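Local structure of succinylglutamate desuccinylase (Vibrio parahaemolyticus, 2BCO) at residues Met70-Ser75 / Asn229-Leu234; Leu136-Tyr141 / Glu209-Gln214; Phe184-His189 / Lys255-Tyr260; His270-Phe275 / Phe293-Asp298; Asn307-Phe312 / Leu325-Val330. The protein probably hydrolyses N-succinylglutamate to succinate and glutamate, the last step of arginine breakdown by the succinyltransferase pathway, as a single-zinc enzyme of the AspA/AstE family. All coordinates share one frame; numbering follows the deposited sequence.

Contact 1 of 5, residues Met70-Ser75 / Asn229-Leu234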
# COMPACT_ATOMS: atom_id res chain seq x y z
N MSE A 70 10.83 2.03 -1.53
CA MSE A 70 11.61 1.73 -2.72
C MSE A 70 13.01 1.31 -2.29
O MSE A 70 13.58 0.37 -2.84
CB MSE A 70 11.69 2.96 -3.64
CG MSE A 70 10.33 3.57 -3.97
SE MSE A 70 10.40 5.06 -5.24
CE MSE A 70 12.22 5.66 -4.90
N GLU A 71 13.55 2.01 -1.29
CA GLU A 71 14.88 1.70 -0.76
C GLU A 71 14.86 0.32 -0.11
O GLU A 71 15.80 -0.46 -0.29
CB GLU A 71 15.33 2.74 0.27
CG GLU A 71 15.48 4.17 -0.25
CD GLU A 71 16.54 4.97 0.53
OE1 GLU A 71 16.21 6.04 1.10
OE2 GLU A 71 17.70 4.51 0.58
N LEU A 72 13.80 0.02 0.65
CA LEU A 72 13.69 -1.28 1.32
C LEU A 72 13.61 -2.39 0.28
O LEU A 72 14.26 -3.43 0.41
CB LEU A 72 12.44 -1.35 2.22
CG LEU A 72 12.42 -0.37 3.40
CD1 LEU A 72 11.21 -0.68 4.28
CD2 LEU A 72 13.73 -0.49 4.21
N VAL A 73 12.80 -2.17 -0.76
CA VAL A 73 12.67 -3.15 -1.83
C VAL A 73 14.02 -3.32 -2.51
O VAL A 73 14.43 -4.43 -2.81
CB VAL A 73 11.61 -2.69 -2.88
CG1 VAL A 73 11.68 -3.58 -4.12
CG2 VAL A 73 10.21 -2.76 -2.27
N ASP A 74 14.72 -2.21 -2.73
CA ASP A 74 16.01 -2.27 -3.39
C ASP A 74 17.03 -3.13 -2.63
O ASP A 74 17.83 -3.84 -3.25
CB ASP A 74 16.57 -0.87 -3.58
CG ASP A 74 17.86 -0.87 -4.35
OD1 ASP A 74 17.84 -1.22 -5.55
OD2 ASP A 74 18.91 -0.51 -3.76
N SER A 75 17.02 -3.05 -1.30
CA SER A 75 17.93 -3.83 -0.47
C SER A 75 17.52 -5.30 -0.41
O SER A 75 18.37 -6.19 -0.27
CB SER A 75 17.99 -3.26 0.94
OG SER A 75 18.42 -1.90 0.91
N ASN A 229 15.85 9.09 4.05
CA ASN A 229 14.70 8.60 4.81
C ASN A 229 15.06 8.14 6.23
O ASN A 229 16.22 7.84 6.52
CB ASN A 229 14.03 7.42 4.08
CG ASN A 229 13.18 7.88 2.90
OD1 ASN A 229 12.23 8.65 3.06
ND2 ASN A 229 13.53 7.41 1.71
N ALA A 230 14.06 8.10 7.10
CA ALA A 230 14.25 7.65 8.48
C ALA A 230 14.09 6.13 8.49
O ALA A 230 13.23 5.59 9.18
CB ALA A 230 13.20 8.31 9.38
N LEU A 231 14.94 5.46 7.72
CA LEU A 231 14.91 4.00 7.55
C LEU A 231 14.85 3.10 8.78
O LEU A 231 14.21 2.05 8.74
CB LEU A 231 16.09 3.57 6.66
CG LEU A 231 15.82 3.33 5.17
CD1 LEU A 231 14.75 4.26 4.65
CD2 LEU A 231 17.12 3.52 4.39
N ASP A 232 15.51 3.50 9.85
CA ASP A 232 15.53 2.71 11.08
C ASP A 232 14.13 2.55 11.66
O ASP A 232 13.83 1.53 12.26
CB ASP A 232 16.48 3.35 12.10
CG ASP A 232 17.92 3.28 11.65
OD1 ASP A 232 18.44 2.14 11.54
OD2 ASP A 232 18.54 4.34 11.39
N ARG A 233 13.29 3.55 11.45
CA ARG A 233 11.92 3.49 11.95
C ARG A 233 11.10 2.46 11.17
O ARG A 233 9.96 2.19 11.52
CB ARG A 233 11.25 4.87 11.86
CG ARG A 233 12.05 5.99 12.52
CD ARG A 233 11.22 7.27 12.64
NE ARG A 233 10.12 7.12 13.59
CZ ARG A 233 9.32 8.10 13.98
NH1 ARG A 233 9.48 9.33 13.49
NH2 ARG A 233 8.34 7.85 14.84
N LEU A 234 11.68 1.89 10.13
CA LEU A 234 10.96 0.89 9.33
C LEU A 234 11.58 -0.49 9.48
O LEU A 234 11.22 -1.43 8.77
CB LEU A 234 10.97 1.28 7.85
CG LEU A 234 10.21 2.55 7.48
CD1 LEU A 234 10.39 2.84 6.00
CD2 LEU A 234 8.73 2.39 7.83
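Glu71 leaves helix 68-81 with CG anti to its carbonyl carbon, chi1 -62°, and runs extended toward the turn 229-234. CB and CG carry the chain across to the carboxylate, where the two oxygens part company. OE1 accepts from ND2 of Asn229 at 3.1 Å through its anti lone pair; the bond is nearly straight (160°) and lies close to the amide plane, which is turned 50° from the carboxylate. The same OE1 also takes the backbone N of Gly227, and ND2 has a second acceptor in Thr67 OG1, so OE1 and ND2 each have two partners. OE2 instead lies 4.0 Å from CD2 of Leu231. One residue on, Leu72 CD1 meets Leu234 CD1 at 4.0 Å, the two side chains crossing at about a right angle. The contact thus ties the first turns of helix 68-81, two residues beyond zinc ligand Glu66, to the loop between strand 214-220 and helix 235-245, whose Phe237 and Asp238 also touch Leu72.

Contact 2 of 5, residues Leu136-Tyr141 / Glu209-Gln214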
# COMPACT_ATOMS: atom_id res chain seq x y z
N LEU A 136 -0.07 -6.72 -15.28
CA LEU A 136 0.94 -7.39 -14.46
C LEU A 136 0.28 -8.22 -13.37
O LEU A 136 0.75 -9.31 -13.03
CB LEU A 136 1.86 -6.37 -13.81
CG LEU A 136 2.62 -5.42 -14.73
CD1 LEU A 136 3.51 -4.52 -13.89
CD2 LEU A 136 3.46 -6.21 -15.73
N VAL A 137 -0.80 -7.69 -12.80
CA VAL A 137 -1.51 -8.39 -11.75
C VAL A 137 -2.12 -9.66 -12.31
O VAL A 137 -1.99 -10.74 -11.74
CB VAL A 137 -2.65 -7.51 -11.15
CG1 VAL A 137 -3.55 -8.35 -10.26
CG2 VAL A 137 -2.05 -6.37 -10.36
N ARG A 138 -2.80 -9.51 -13.45
CA ARG A 138 -3.44 -10.62 -14.12
C ARG A 138 -2.44 -11.74 -14.41
O ARG A 138 -2.68 -12.90 -14.06
CB ARG A 138 -4.08 -10.15 -15.42
CG ARG A 138 -4.89 -11.21 -16.15
CD ARG A 138 -5.08 -10.81 -17.60
NE ARG A 138 -3.81 -10.71 -18.31
CZ ARG A 138 -3.67 -10.21 -19.53
NH1 ARG A 138 -4.74 -9.76 -20.19
NH2 ARG A 138 -2.48 -10.17 -20.12
N ASP A 139 -1.32 -11.40 -15.05
CA ASP A 139 -0.31 -12.39 -15.41
C ASP A 139 0.32 -13.09 -14.22
O ASP A 139 0.63 -14.28 -14.28
CB ASP A 139 0.80 -11.75 -16.25
CG ASP A 139 0.33 -11.33 -17.63
OD1 ASP A 139 -0.83 -11.64 -18.00
OD2 ASP A 139 1.13 -10.70 -18.36
N PHE A 140 0.51 -12.35 -13.13
CA PHE A 140 1.13 -12.92 -11.95
C PHE A 140 0.20 -13.86 -11.18
O PHE A 140 0.63 -14.91 -10.71
CB PHE A 140 1.60 -11.79 -11.03
CG PHE A 140 2.36 -12.27 -9.84
CD1 PHE A 140 3.62 -12.85 -9.98
CD2 PHE A 140 1.82 -12.15 -8.56
CE1 PHE A 140 4.34 -13.29 -8.87
CE2 PHE A 140 2.53 -12.59 -7.43
CZ PHE A 140 3.79 -13.16 -7.59
N TYR A 141 -1.07 -13.49 -11.05
CA TYR A 141 -2.02 -14.33 -10.33
C TYR A 141 -2.62 -15.45 -11.19
O TYR A 141 -3.31 -16.32 -10.67
CB TYR A 141 -3.16 -13.50 -9.73
CG TYR A 141 -2.75 -12.64 -8.56
CD1 TYR A 141 -1.82 -13.09 -7.62
CD2 TYR A 141 -3.34 -11.39 -8.35
CE1 TYR A 141 -1.48 -12.32 -6.49
CE2 TYR A 141 -3.01 -10.61 -7.23
CZ TYR A 141 -2.08 -11.08 -6.30
OH TYR A 141 -1.76 -10.30 -5.21
N GLU A 209 -10.44 -6.73 -4.96
CA GLU A 209 -11.72 -6.86 -5.65
C GLU A 209 -11.71 -7.81 -6.83
O GLU A 209 -12.67 -8.54 -7.04
CB GLU A 209 -12.22 -5.49 -6.13
CG GLU A 209 -13.47 -5.53 -7.03
CD GLU A 209 -14.66 -6.23 -6.39
OE1 GLU A 209 -14.93 -5.97 -5.20
OE2 GLU A 209 -15.34 -7.03 -7.07
N ASN A 210 -10.64 -7.81 -7.60
CA ASN A 210 -10.59 -8.65 -8.78
C ASN A 210 -9.84 -9.96 -8.69
O ASN A 210 -9.92 -10.78 -9.60
CB ASN A 210 -10.03 -7.83 -9.94
CG ASN A 210 -10.99 -6.77 -10.39
OD1 ASN A 210 -12.05 -7.07 -10.94
ND2 ASN A 210 -10.65 -5.51 -10.15
N TYR A 211 -9.10 -10.17 -7.60
CA TYR A 211 -8.35 -11.42 -7.48
C TYR A 211 -8.36 -11.99 -6.07
O TYR A 211 -7.63 -12.93 -5.78
CB TYR A 211 -6.92 -11.20 -7.98
CG TYR A 211 -6.87 -10.87 -9.45
CD1 TYR A 211 -6.93 -11.87 -10.42
CD2 TYR A 211 -6.82 -9.54 -9.89
CE1 TYR A 211 -6.93 -11.57 -11.79
CE2 TYR A 211 -6.83 -9.23 -11.26
CZ TYR A 211 -6.88 -10.25 -12.20
OH TYR A 211 -6.88 -9.95 -13.55
N SER A 212 -9.19 -11.42 -5.21
CA SER A 212 -9.31 -11.87 -3.83
C SER A 212 -7.98 -11.93 -3.11
O SER A 212 -7.75 -12.82 -2.29
CB SER A 212 -9.96 -13.26 -3.79
OG SER A 212 -11.21 -13.26 -4.46
N ALA A 213 -7.08 -10.99 -3.41
CA ALA A 213 -5.78 -10.99 -2.77
C ALA A 213 -5.85 -10.39 -1.37
O ALA A 213 -6.66 -9.51 -1.11
CB ALA A 213 -4.77 -10.21 -3.63
N GLN A 214 -5.01 -10.88 -0.47
CA GLN A 214 -4.94 -10.35 0.90
C GLN A 214 -4.14 -9.09 0.64
O GLN A 214 -2.91 -9.10 0.57
CB GLN A 214 -4.22 -11.38 1.78
CG GLN A 214 -5.03 -12.68 1.88
CD GLN A 214 -4.23 -13.90 2.33
OE1 GLN A 214 -4.04 -14.12 3.52
NE2 GLN A 214 -3.75 -14.69 1.36
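This is a largely apolar contact between the C-terminal turn of helix 125-141 and the end of helix 203-211 with the loop that follows, within the zinc-exopeptidase-like catalytic domain. Helix 125-141 packs on the central strands through Val137 and Tyr141 on Ile57 of strand 55-60, and the other segment runs into strand 214-220 at Gln214, bonded through its backbone to Arg149 and His151. Tyr211 carries most of the contact, its CG anti to the carbonyl carbon so that the ring reaches the side chains of Val137, Arg138 and Tyr141. Along one side of that ring, Val137 CG1 lies 3.5 Å from both Tyr211 CD2 and Tyr211 CE2. At the root, Tyr141 CD2 comes within 3.6 Å of Tyr211 CB. The two tyrosine rings cross obliquely, with centroids 5.8 Å apart and planes at 43°. At the tip, Tyr211 OH touches the aliphatic start of Arg138, whose chain lies alongside the tyrosine before bending at chi3. The guanidinium turns back to its own helix: NE and NH2 both grip Asp139 OD1, side-on, in a salt bridge. Ser212, with positive phi, turns the chain out of helix 203-211 and brings Ala213 toward Tyr141. The phenol of Tyr141 is fixed by a hydrogen bond to Trp150 O, and the CB of Ala213 sits 3.4 Å from that same Tyr141 OH.

Contact 3 of 5, residues Phe184-His189 / Lys255-Tyr260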
# COMPACT_ATOMS: atom_id res chain seq x y z
N PHE A 184 0.62 -10.63 10.05
CA PHE A 184 1.70 -9.91 9.37
C PHE A 184 1.76 -8.49 9.89
O PHE A 184 2.84 -7.99 10.20
CB PHE A 184 1.48 -9.88 7.85
CG PHE A 184 2.48 -9.02 7.11
CD1 PHE A 184 3.84 -9.35 7.10
CD2 PHE A 184 2.08 -7.85 6.47
CE1 PHE A 184 4.78 -8.53 6.45
CE2 PHE A 184 3.01 -7.02 5.82
CZ PHE A 184 4.36 -7.36 5.82
N LEU A 185 0.60 -7.83 9.96
CA LEU A 185 0.52 -6.46 10.45
C LEU A 185 1.15 -6.37 11.84
O LEU A 185 1.96 -5.47 12.10
CB LEU A 185 -0.94 -6.00 10.57
CG LEU A 185 -1.76 -5.37 9.42
CD1 LEU A 185 -0.97 -4.26 8.75
CD2 LEU A 185 -2.12 -6.43 8.42
N ASP A 186 0.77 -7.29 12.72
CA ASP A 186 1.27 -7.30 14.09
C ASP A 186 2.77 -7.55 14.14
O ASP A 186 3.50 -6.86 14.85
CB ASP A 186 0.50 -8.34 14.92
CG ASP A 186 -0.98 -8.01 15.06
OD1 ASP A 186 -1.75 -8.88 15.50
OD2 ASP A 186 -1.37 -6.87 14.73
N SER A 187 3.23 -8.53 13.38
CA SER A 187 4.66 -8.83 13.37
C SER A 187 5.46 -7.66 12.81
O SER A 187 6.58 -7.41 13.26
CB SER A 187 4.94 -10.08 12.54
OG SER A 187 4.41 -11.23 13.17
N ALA A 188 4.88 -6.94 11.85
CA ALA A 188 5.54 -5.79 11.23
C ALA A 188 5.52 -4.57 12.12
O ALA A 188 6.20 -3.60 11.84
CB ALA A 188 4.88 -5.46 9.89
N HIS A 189 4.73 -4.63 13.18
CA HIS A 189 4.62 -3.52 14.12
C HIS A 189 3.88 -2.32 13.54
O HIS A 189 4.13 -1.18 13.94
CB HIS A 189 6.00 -3.08 14.60
CG HIS A 189 6.62 -4.02 15.60
ND1 HIS A 189 6.16 -5.31 15.79
CD2 HIS A 189 7.66 -3.86 16.45
CE1 HIS A 189 6.90 -5.90 16.71
NE2 HIS A 189 7.82 -5.05 17.12
N LYS A 255 2.14 -7.21 19.87
CA LYS A 255 0.82 -6.73 20.25
C LYS A 255 -0.09 -6.53 19.04
O LYS A 255 0.38 -6.39 17.90
CB LYS A 255 0.92 -5.41 21.01
CG LYS A 255 1.42 -4.24 20.19
CD LYS A 255 1.39 -2.95 21.00
CE LYS A 255 1.83 -1.75 20.17
NZ LYS A 255 1.74 -0.48 20.94
N PRO A 256 -1.41 -6.51 19.27
CA PRO A 256 -2.34 -6.30 18.15
C PRO A 256 -2.34 -4.84 17.71
O PRO A 256 -2.33 -3.93 18.55
CB PRO A 256 -3.69 -6.70 18.75
CG PRO A 256 -3.55 -6.30 20.20
CD PRO A 256 -2.14 -6.76 20.53
N CYS A 257 -2.31 -4.62 16.40
CA CYS A 257 -2.35 -3.26 15.88
C CYS A 257 -3.74 -2.73 16.19
O CYS A 257 -4.68 -3.51 16.38
CB CYS A 257 -2.10 -3.25 14.37
SG CYS A 257 -3.27 -4.23 13.40
N ILE A 258 -3.89 -1.41 16.28
CA ILE A 258 -5.20 -0.84 16.55
C ILE A 258 -6.07 -1.03 15.30
O ILE A 258 -5.61 -0.84 14.17
CB ILE A 258 -5.07 0.66 16.89
CG1 ILE A 258 -4.20 0.81 18.15
CG2 ILE A 258 -6.45 1.28 17.12
CD1 ILE A 258 -3.73 2.22 18.39
N LYS A 259 -7.32 -1.43 15.50
CA LYS A 259 -8.24 -1.65 14.40
C LYS A 259 -9.24 -0.49 14.35
O LYS A 259 -9.86 -0.15 15.36
CB LYS A 259 -9.01 -2.97 14.59
CG LYS A 259 -8.17 -4.19 14.98
CD LYS A 259 -7.18 -4.61 13.88
CE LYS A 259 -6.48 -5.92 14.22
NZ LYS A 259 -5.73 -5.88 15.51
N TYR A 260 -9.38 0.12 13.17
CA TYR A 260 -10.29 1.24 12.99
C TYR A 260 -11.36 0.87 11.97
O TYR A 260 -11.16 -0.02 11.16
CB TYR A 260 -9.54 2.48 12.48
CG TYR A 260 -8.68 3.19 13.50
CD1 TYR A 260 -9.24 4.09 14.41
CD2 TYR A 260 -7.31 2.97 13.56
CE1 TYR A 260 -8.45 4.75 15.36
CE2 TYR A 260 -6.51 3.63 14.50
CZ TYR A 260 -7.09 4.51 15.40
OH TYR A 260 -6.30 5.16 16.32
O HOH W 1 2.35 -5.17 16.58
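The backbone N of Cys257 donates to OD2 of Asp186 at 3.0 Å, a fairly straight bond (156°) that reaches the oxygen from above the carboxylate plane. A water makes a second bridge, donating to Asp186 O and to Lys255 O at 2.7 Å each. That Asp186 carbonyl is heavily used, since it also accepts from His189 N and, in the ring plane of the imidazole, from His189 ND1. His189 has positive phi and closes helix 179-188 with a Schellman motif, so the capped helix end and the water share one acceptor, Asp186 O. Across from it, 255-257 leads into strand 258-267 of the barrel-sandwich hybrid domain; the helix belongs to the catalytic domain, so the contact joins the two domains. Lys259 curls back to put NZ 2.7 Å from Cys257 O, on a lone pair, leaving NZ 4.5 Å from Asp186 OD2, where the opposite charges may still attract. Farther in, Cys257 SG lies 4.1 Å from Leu185 CB, both side chains also touching Val193 of strand 192-195.

Contact 4 of 5, residues His270-Phe275 / Phe293-Asp298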
# COMPACT_ATOMS: atom_id res chain seq x y z
N HIS A 270 -20.84 21.80 -1.43
CA HIS A 270 -20.80 23.14 -2.01
C HIS A 270 -19.39 23.62 -2.33
O HIS A 270 -18.40 23.01 -1.93
CB HIS A 270 -21.48 24.13 -1.06
CG HIS A 270 -22.82 23.69 -0.58
ND1 HIS A 270 -22.98 22.67 0.34
CD2 HIS A 270 -24.07 24.12 -0.88
CE1 HIS A 270 -24.27 22.49 0.58
NE2 HIS A 270 -24.95 23.36 -0.15
N ASP A 271 -19.32 24.75 -3.04
CA ASP A 271 -18.05 25.35 -3.43
C ASP A 271 -17.35 25.95 -2.21
O ASP A 271 -16.12 25.93 -2.11
CB ASP A 271 -18.30 26.42 -4.49
CG ASP A 271 -17.01 26.94 -5.11
OD1 ASP A 271 -16.19 27.55 -4.38
OD2 ASP A 271 -16.82 26.75 -6.33
N ASP A 272 -18.15 26.50 -1.29
CA ASP A 272 -17.63 27.11 -0.07
C ASP A 272 -17.49 26.03 0.99
O ASP A 272 -18.37 25.84 1.84
CB ASP A 272 -18.59 28.21 0.41
CG ASP A 272 -18.12 28.89 1.68
OD1 ASP A 272 -16.90 29.15 1.80
OD2 ASP A 272 -18.96 29.17 2.55
N PHE A 273 -16.37 25.33 0.94
CA PHE A 273 -16.07 24.23 1.85
C PHE A 273 -14.67 24.43 2.42
O PHE A 273 -13.77 24.89 1.71
CB PHE A 273 -16.13 22.92 1.05
CG PHE A 273 -15.80 21.69 1.85
CD1 PHE A 273 -16.80 20.94 2.46
CD2 PHE A 273 -14.48 21.25 1.96
CE1 PHE A 273 -16.50 19.78 3.17
CE2 PHE A 273 -14.16 20.09 2.68
CZ PHE A 273 -15.17 19.35 3.28
N ASP A 274 -14.47 24.11 3.69
CA ASP A 274 -13.14 24.25 4.28
C ASP A 274 -13.09 23.64 5.68
O ASP A 274 -14.11 23.27 6.25
CB ASP A 274 -12.72 25.72 4.35
CG ASP A 274 -11.22 25.91 4.21
OD1 ASP A 274 -10.45 24.98 4.52
OD2 ASP A 274 -10.79 27.01 3.80
N PHE A 275 -11.88 23.55 6.23
CA PHE A 275 -11.66 23.01 7.56
C PHE A 275 -11.07 24.11 8.42
O PHE A 275 -10.52 25.07 7.90
CB PHE A 275 -10.69 21.84 7.50
CG PHE A 275 -11.14 20.71 6.63
CD1 PHE A 275 -12.30 20.00 6.92
CD2 PHE A 275 -10.38 20.32 5.52
CE1 PHE A 275 -12.71 18.93 6.14
CE2 PHE A 275 -10.78 19.24 4.73
CZ PHE A 275 -11.94 18.54 5.04
N PHE A 293 -15.08 21.40 13.15
CA PHE A 293 -13.73 21.41 12.59
C PHE A 293 -13.73 21.87 11.14
O PHE A 293 -12.69 21.86 10.47
CB PHE A 293 -13.11 20.01 12.70
CG PHE A 293 -13.93 18.94 12.04
CD1 PHE A 293 -13.74 18.63 10.70
CD2 PHE A 293 -14.90 18.24 12.76
CE1 PHE A 293 -14.50 17.64 10.07
CE2 PHE A 293 -15.67 17.25 12.15
CZ PHE A 293 -15.47 16.95 10.80
N GLY A 294 -14.89 22.27 10.65
CA GLY A 294 -14.99 22.74 9.28
C GLY A 294 -16.41 23.13 8.95
O GLY A 294 -17.25 23.27 9.84
N HIS A 295 -16.68 23.31 7.67
CA HIS A 295 -18.02 23.69 7.24
C HIS A 295 -18.20 23.42 5.75
O HIS A 295 -17.25 23.50 4.97
CB HIS A 295 -18.26 25.17 7.55
CG HIS A 295 -17.40 26.10 6.75
ND1 HIS A 295 -17.68 26.44 5.44
CD2 HIS A 295 -16.26 26.76 7.07
CE1 HIS A 295 -16.75 27.26 4.99
NE2 HIS A 295 -15.88 27.47 5.96
N ASP A 296 -19.42 23.07 5.37
CA ASP A 296 -19.75 22.79 3.99
C ASP A 296 -20.94 23.69 3.68
O ASP A 296 -22.08 23.40 4.07
CB ASP A 296 -20.15 21.32 3.84
CG ASP A 296 -20.10 20.84 2.41
OD1 ASP A 296 -20.48 21.61 1.50
OD2 ASP A 296 -19.67 19.68 2.19
N GLY A 297 -20.67 24.79 2.97
CA GLY A 297 -21.73 25.72 2.66
C GLY A 297 -22.13 26.41 3.96
O GLY A 297 -21.34 27.18 4.52
N ASP A 298 -23.33 26.13 4.44
CA ASP A 298 -23.81 26.74 5.69
C ASP A 298 -23.70 25.73 6.83
O ASP A 298 -23.34 26.08 7.95
CB ASP A 298 -25.27 27.18 5.55
CG ASP A 298 -25.49 28.14 4.39
OD1 ASP A 298 -24.81 29.19 4.34
OD2 ASP A 298 -26.35 27.85 3.53
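The imidazole of His270 carries the CA of Gly297 over one face, a CH-pi contact of 4.3 Å to the ring centroid, while Asp296 OD1 lies at its edge. His270 ND1 donates to Asp296 OD1 at 3.0 Å, in the ring plane but from above the carboxylate plane; His270 N takes the syn lone pair of the same atom. Asp296 OD2 accepts from Leu269 N and approaches the edge of the Phe273 ring, 3.1 Å from Phe273 CD1, with ring and carboxylate planes 77° apart. On the reverse of the sheet, the His295 ring has Asp274 N over one face and Asp272 OD1 at its edge. Strands 273-275 and 293-296 run antiparallel (177°) in a three-stranded sheet completed by 299-302, within the barrel-sandwich hybrid domain and far from the zinc. Asp274 and His295 form the hydrogen-bonded pair, joined by two backbone bonds, and Gly297 N adds a third to Asp272 O. Gly294, set in a classic beta bulge with Phe293 opposite Leu301, comes so near Phe275 that their CA atoms are 3.8 Å apart. Beside it, Phe275 CD1 lies 4.3 Å from Phe293 CD1, at the edge of that ring, and Phe273, Phe275 and Phe293 all touch Leu301.

Contact 5 of 5, residues Asn307-Phe312 / Leu325-Val330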
# COMPACT_ATOMS: atom_id res chain seq x y z
N ASN A 307 -15.35 9.44 19.93
CA ASN A 307 -14.13 8.72 19.57
C ASN A 307 -13.75 8.81 18.08
O ASN A 307 -13.03 7.94 17.58
CB ASN A 307 -14.26 7.25 19.98
CG ASN A 307 -14.61 7.08 21.45
OD1 ASN A 307 -15.72 7.39 21.88
ND2 ASN A 307 -13.65 6.60 22.23
N GLU A 308 -14.21 9.85 17.40
CA GLU A 308 -13.90 10.02 15.98
C GLU A 308 -12.58 10.74 15.75
O GLU A 308 -12.16 11.59 16.55
CB GLU A 308 -15.01 10.78 15.26
CG GLU A 308 -16.30 10.02 15.06
CD GLU A 308 -17.25 10.74 14.12
OE1 GLU A 308 -17.51 11.94 14.36
OE2 GLU A 308 -17.74 10.13 13.15
N ALA A 309 -11.92 10.39 14.66
CA ALA A 309 -10.66 11.00 14.28
C ALA A 309 -10.76 11.20 12.78
O ALA A 309 -11.43 10.44 12.10
CB ALA A 309 -9.49 10.09 14.62
N ILE A 310 -10.09 12.22 12.26
CA ILE A 310 -10.15 12.46 10.84
C ILE A 310 -8.95 11.85 10.14
O ILE A 310 -7.84 11.90 10.66
CB ILE A 310 -10.24 13.98 10.56
CG1 ILE A 310 -10.55 14.22 9.08
CG2 ILE A 310 -8.94 14.67 10.96
CD1 ILE A 310 -11.10 15.61 8.82
N VAL A 311 -9.17 11.25 8.97
CA VAL A 311 -8.10 10.62 8.19
C VAL A 311 -8.18 11.03 6.71
O VAL A 311 -9.26 11.09 6.14
CB VAL A 311 -8.18 9.07 8.29
CG1 VAL A 311 -7.10 8.44 7.44
CG2 VAL A 311 -8.04 8.62 9.72
N PHE A 312 -7.03 11.30 6.10
CA PHE A 312 -7.00 11.69 4.68
C PHE A 312 -7.83 12.94 4.38
O PHE A 312 -8.77 12.89 3.59
CB PHE A 312 -7.51 10.55 3.78
CG PHE A 312 -6.79 9.25 3.96
CD1 PHE A 312 -7.50 8.06 4.08
CD2 PHE A 312 -5.40 9.20 4.01
CE1 PHE A 312 -6.84 6.83 4.23
CE2 PHE A 312 -4.72 7.98 4.15
CZ PHE A 312 -5.44 6.80 4.27
N LEU A 325 -12.31 11.17 5.89
CA LEU A 325 -12.80 9.95 6.50
C LEU A 325 -12.82 10.22 8.00
O LEU A 325 -11.91 10.85 8.52
CB LEU A 325 -11.84 8.80 6.20
CG LEU A 325 -12.35 7.55 5.46
CD1 LEU A 325 -13.57 7.86 4.61
CD2 LEU A 325 -11.21 7.02 4.59
N MSE A 326 -13.87 9.79 8.67
CA MSE A 326 -13.96 9.94 10.11
C MSE A 326 -13.91 8.50 10.58
O MSE A 326 -14.74 7.68 10.18
CB MSE A 326 -15.27 10.60 10.52
CG MSE A 326 -15.45 12.03 10.05
SE MSE A 326 -14.13 13.22 10.80
CE MSE A 326 -15.07 13.72 12.42
N VAL A 327 -12.93 8.18 11.41
CA VAL A 327 -12.78 6.82 11.89
C VAL A 327 -12.77 6.72 13.40
O VAL A 327 -12.66 7.74 14.10
CB VAL A 327 -11.48 6.22 11.35
CG1 VAL A 327 -11.45 6.36 9.83
CG2 VAL A 327 -10.28 6.93 11.97
N CYS A 328 -12.88 5.50 13.90
CA CYS A 328 -12.88 5.24 15.33
C CYS A 328 -12.50 3.80 15.57
O CYS A 328 -12.77 2.93 14.73
CB CYS A 328 -14.27 5.51 15.93
SG CYS A 328 -15.60 4.50 15.23
N GLU A 329 -11.86 3.53 16.70
CA GLU A 329 -11.46 2.16 17.02
C GLU A 329 -12.69 1.27 16.96
O GLU A 329 -13.82 1.71 17.21
CB GLU A 329 -10.85 2.07 18.42
CG GLU A 329 -9.57 2.86 18.60
CD GLU A 329 -8.77 2.41 19.81
OE1 GLU A 329 -7.79 3.09 20.17
OE2 GLU A 329 -9.13 1.36 20.40
N VAL A 330 -12.49 0.00 16.62
CA VAL A 330 -13.63 -0.89 16.57
C VAL A 330 -13.38 -2.22 17.27
O VAL A 330 -12.25 -2.70 17.37
CB VAL A 330 -14.08 -1.12 15.13
CG1 VAL A 330 -13.07 -1.96 14.38
CG2 VAL A 330 -15.46 -1.77 15.14
O HOH W 2 -11.36 5.45 18.59
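Strands 309-311 and 325-329 form an antiparallel hairpin, their short axes crossing at 130°, with four backbone bonds joining the hydrogen-bonded pairs Ala309-Val327 and Val311-Leu325. On the face of those residues, Val311 CG2 meets Val327 CG2 at 3.6 Å, the two side chains at about a right angle. Val327 CG2 also lies 4.2 Å from Ala309 CB. On the other face Met326, a selenomethionine bent at chi2 and chi3, folds its SE to 4.0 Å from Ile310 CB. Its CE ends 3.6 Å from Glu308 OE1, while Glu308 OE2 lies beside Met326 CB. Phe312, with positive phi, takes the chain out of the strand; Val311 CG1 lies over one face of its ring and Leu325 CD2 at the edge, 3.9 Å from CD1. Beyond the paired residues a water donates to Asn307 O and accepts from Glu329 N. The buried carboxylate of Glu308 is satisfied by a salt bridge to Arg264 and a bond from Lys304 N, which probably favours its charged form. The side chain of Phe312 is about 5 Å from that of Glu219, the predicted active-site residue, consistent with the hairpin bringing an apolar ring to the border of the active site.

Contacts 1 and 2 lie within the catalytic domain, 1 partly buried near the zinc site and 2 more deeply buried but away from it; the first mixes an amide-carboxylate bond with leucines, the second has no hydrogen bond across. Contact 3 joins that domain to the hybrid domain, by one direct bond and a water. Contacts 4 and 5 are both antiparallel strand pairs of the hybrid domain: 5 is buried, 4 lies farther out with histidines and aspartates at its rim. Strands 258-267 and 322-335 link contacts 3 and 5, where Lys259 O probably bonds Val330 N, while Phe293 packs on Met326 and Ile310 between contacts 4 and 5.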